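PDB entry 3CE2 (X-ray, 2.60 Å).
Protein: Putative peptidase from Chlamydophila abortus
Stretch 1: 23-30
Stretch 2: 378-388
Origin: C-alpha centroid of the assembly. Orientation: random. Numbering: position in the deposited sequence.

Stretch 1 (23-30) CWDITPLY
Stretch 2 (378-388) GCYDSHPYVLL

This is a mainly apolar contact between a loop (23-30) and a turn leading into a strand (378-388), centred on the Y385 side chain and fastened by one hydrogen bond from its hydroxyl. The two stretches belong to one chain, lie at least 350 residues apart in sequence where they touch, and bury 432 Å² between them.

Two pairs set the register: W24 CA lies 7.1 Å from Y385 CA, and L29 CA lies 6.4 Å from S382 CA. Going from W24 to L29, the partners step back from Y385 to S382, so the two stretches run in opposite senses through the contact. Stretch 1 is extended at W24 (phi/psi -71/158) and D25 (-110/103), then takes helical angles at 27-29. L29 N bonds I26 O at 3.1 Å. In stretch 2, a type I turn runs from C379 to S382, closed by S382 N to C379 O at 3.1 Å. The S382 side chain (p) also accepts from C379 N at OG, 2.7 Å. Residues 385-387 lie in a strand.

Y385 points toward stretch 1 with chi1 m (-79°) and chi2 -66°. Its OH donates to D25 O at 2.5 Å, a short bond that lies near the ring plane. I26 (chi1 p, chi2 t) sets CG2 over one face of the ring, 4.3 Å from the ring centroid. L29 CD1 reaches Y385 CE2 at 3.6 Å, and W24 CB lies 3.8 Å from Y385 CD1.

W24 points toward stretch 2, with chi1 p (49°) and chi2 30°. Its five-membered ring meets the Y385 ring obliquely, planes at 75° and centroids 5.7 Å apart. Its six-membered ring packs against the strand residues: W24 CE3 is 3.5 Å from V386 O, and W24 CZ3 is 3.6 Å from L387 CB.

L29 (chi1 m) meets the turn at longer range, with L29 CG 4.2 Å from S382 CB. H383 (chi1 p, chi2 -111°) leaves its backbone sideways, but its ring comes nearer to stretch 1, with H383 CE1 3.8 Å from P28 CG.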

# COMPACT_ATOMS: atom_id res chain seq x y z
N CYS A 23 -21.75 16.46 -1.77
CA CYS A 23 -21.31 15.43 -2.67
C CYS A 23 -20.23 15.91 -3.60
O CYS A 23 -20.08 17.10 -3.85
CB CYS A 23 -22.50 14.93 -3.50
SG CYS A 23 -23.89 14.58 -2.46
N TRP A 24 -19.47 14.96 -4.13
CA TRP A 24 -18.52 15.30 -5.11
C TRP A 24 -19.27 15.67 -6.37
O TRP A 24 -20.44 15.29 -6.55
CB TRP A 24 -17.52 14.16 -5.35
CG TRP A 24 -18.09 12.82 -5.57
CD1 TRP A 24 -19.30 12.51 -6.14
CD2 TRP A 24 -17.46 11.57 -5.26
NE1 TRP A 24 -19.46 11.15 -6.18
CE2 TRP A 24 -18.35 10.55 -5.64
CE3 TRP A 24 -16.23 11.23 -4.68
CZ2 TRP A 24 -18.05 9.20 -5.47
CZ3 TRP A 24 -15.93 9.88 -4.51
CH2 TRP A 24 -16.84 8.88 -4.91
N ASP A 25 -18.58 16.43 -7.23
CA ASP A 25 -19.09 16.89 -8.50
C ASP A 25 -18.35 16.18 -9.62
O ASP A 25 -17.21 16.53 -9.96
CB ASP A 25 -18.93 18.41 -8.64
CG ASP A 25 -19.28 18.92 -10.04
OD1 ASP A 25 -19.88 18.19 -10.85
OD2 ASP A 25 -18.94 20.08 -10.34
N ILE A 26 -19.03 15.20 -10.20
CA ILE A 26 -18.45 14.37 -11.23
C ILE A 26 -18.88 14.81 -12.62
O ILE A 26 -18.58 14.13 -13.60
CB ILE A 26 -18.89 12.92 -11.02
CG1 ILE A 26 -20.42 12.83 -11.05
CG2 ILE A 26 -18.33 12.38 -9.69
CD1 ILE A 26 -20.94 11.42 -11.22
N THR A 27 -19.58 15.92 -12.72
CA THR A 27 -20.01 16.44 -14.03
C THR A 27 -18.85 16.81 -14.96
O THR A 27 -18.95 16.59 -16.16
CB THR A 27 -21.00 17.63 -13.91
OG1 THR A 27 -20.46 18.62 -13.03
CG2 THR A 27 -22.34 17.17 -13.34
N PRO A 28 -17.73 17.37 -14.43
CA PRO A 28 -16.54 17.57 -15.30
C PRO A 28 -16.14 16.33 -16.11
O PRO A 28 -15.52 16.47 -17.17
CB PRO A 28 -15.44 17.94 -14.32
CG PRO A 28 -16.16 18.62 -13.19
CD PRO A 28 -17.48 17.87 -13.05
N LEU A 29 -16.47 15.13 -15.64
CA LEU A 29 -16.22 13.93 -16.44
C LEU A 29 -17.29 13.79 -17.52
O LEU A 29 -16.99 13.80 -18.72
CB LEU A 29 -16.21 12.69 -15.56
CG LEU A 29 -14.88 12.41 -14.88
CD1 LEU A 29 -15.13 11.87 -13.52
CD2 LEU A 29 -14.10 11.41 -15.68
N TYR A 30 -18.53 13.66 -17.07
CA TYR A 30 -19.67 13.62 -17.95
C TYR A 30 -20.79 14.43 -17.36
O TYR A 30 -21.10 14.33 -16.17
CB TYR A 30 -20.11 12.20 -18.17
CG TYR A 30 -19.09 11.40 -18.93
CD1 TYR A 30 -19.00 11.48 -20.32
CD2 TYR A 30 -18.20 10.58 -18.26
CE1 TYR A 30 -18.06 10.76 -21.01
CE2 TYR A 30 -17.25 9.85 -18.94
CZ TYR A 30 -17.18 9.94 -20.31
OH TYR A 30 -16.23 9.20 -20.98
N GLY A 378 -9.87 8.88 -9.37
CA GLY A 378 -9.90 9.89 -10.41
C GLY A 378 -9.07 9.32 -11.52
O GLY A 378 -8.60 8.19 -11.42
N CYS A 379 -8.90 10.06 -12.59
CA CYS A 379 -8.00 9.60 -13.63
C CYS A 379 -7.33 10.82 -14.19
O CYS A 379 -7.52 11.93 -13.67
CB CYS A 379 -8.75 8.87 -14.75
SG CYS A 379 -10.05 9.91 -15.45
N TYR A 380 -6.58 10.60 -15.27
CA TYR A 380 -5.77 11.65 -15.86
C TYR A 380 -6.57 12.89 -16.14
O TYR A 380 -6.10 14.00 -15.91
CB TYR A 380 -5.08 11.14 -17.14
CG TYR A 380 -3.98 12.04 -17.63
CD1 TYR A 380 -2.73 12.03 -17.01
CD2 TYR A 380 -4.19 12.91 -18.70
CE1 TYR A 380 -1.71 12.86 -17.45
CE2 TYR A 380 -3.19 13.75 -19.16
CZ TYR A 380 -1.94 13.72 -18.54
OH TYR A 380 -0.94 14.55 -18.99
N ASP A 381 -7.82 12.71 -16.55
CA ASP A 381 -8.65 13.83 -16.98
C ASP A 381 -9.47 14.55 -15.91
O ASP A 381 -9.92 15.68 -16.11
CB ASP A 381 -9.50 13.39 -18.18
CG ASP A 381 -8.64 13.10 -19.41
OD1 ASP A 381 -7.93 14.03 -19.86
OD2 ASP A 381 -8.66 11.95 -19.91
N SER A 382 -9.63 13.92 -14.75
CA SER A 382 -10.43 14.48 -13.66
C SER A 382 -9.58 15.13 -12.58
O SER A 382 -8.37 14.92 -12.53
CB SER A 382 -11.25 13.36 -13.03
OG SER A 382 -10.43 12.22 -12.74
N HIS A 383 -10.20 15.89 -11.69
CA HIS A 383 -9.51 16.22 -10.47
C HIS A 383 -9.61 14.97 -9.60
O HIS A 383 -10.26 14.01 -10.02
CB HIS A 383 -10.05 17.49 -9.78
CG HIS A 383 -11.53 17.64 -9.87
ND1 HIS A 383 -12.12 18.63 -10.64
CD2 HIS A 383 -12.53 16.97 -9.28
CE1 HIS A 383 -13.43 18.54 -10.52
NE2 HIS A 383 -13.71 17.54 -9.70
N PRO A 384 -8.91 14.93 -8.45
CA PRO A 384 -9.01 13.73 -7.62
C PRO A 384 -10.38 13.68 -6.94
O PRO A 384 -11.02 14.71 -6.74
CB PRO A 384 -7.90 13.91 -6.59
CG PRO A 384 -7.62 15.37 -6.56
CD PRO A 384 -8.02 15.95 -7.87
N TYR A 385 -10.85 12.49 -6.63
CA TYR A 385 -12.14 12.37 -6.01
C TYR A 385 -11.91 11.60 -4.75
O TYR A 385 -11.25 10.56 -4.73
CB TYR A 385 -13.11 11.66 -6.94
CG TYR A 385 -13.68 12.56 -8.02
CD1 TYR A 385 -14.51 13.63 -7.68
CD2 TYR A 385 -13.40 12.35 -9.38
CE1 TYR A 385 -15.05 14.47 -8.65
CE2 TYR A 385 -13.94 13.19 -10.37
CZ TYR A 385 -14.77 14.25 -9.98
OH TYR A 385 -15.33 15.11 -10.90
N VAL A 386 -12.40 12.16 -3.66
CA VAL A 386 -12.23 11.52 -2.37
C VAL A 386 -13.58 11.04 -1.88
O VAL A 386 -14.49 11.85 -1.66
CB VAL A 386 -11.71 12.50 -1.34
CG1 VAL A 386 -11.57 11.81 -0.02
CG2 VAL A 386 -10.41 13.05 -1.79
N LEU A 387 -13.70 9.73 -1.70
CA LEU A 387 -14.84 9.18 -1.00
C LEU A 387 -14.60 9.04 0.51
O LEU A 387 -13.72 8.30 0.95
CB LEU A 387 -15.24 7.85 -1.61
CG LEU A 387 -16.52 7.31 -0.96
CD1 LEU A 387 -17.38 6.59 -2.01
CD2 LEU A 387 -16.18 6.42 0.25
N LEU A 388 -15.39 9.76 1.28
CA LEU A 388 -15.36 9.72 2.74
C LEU A 388 -16.67 9.14 3.31
O LEU A 388 -17.72 9.09 2.63
CB LEU A 388 -15.18 11.15 3.27
CG LEU A 388 -13.87 11.72 3.83
CD1 LEU A 388 -12.66 11.30 3.06
CD2 LEU A 388 -13.92 13.24 3.91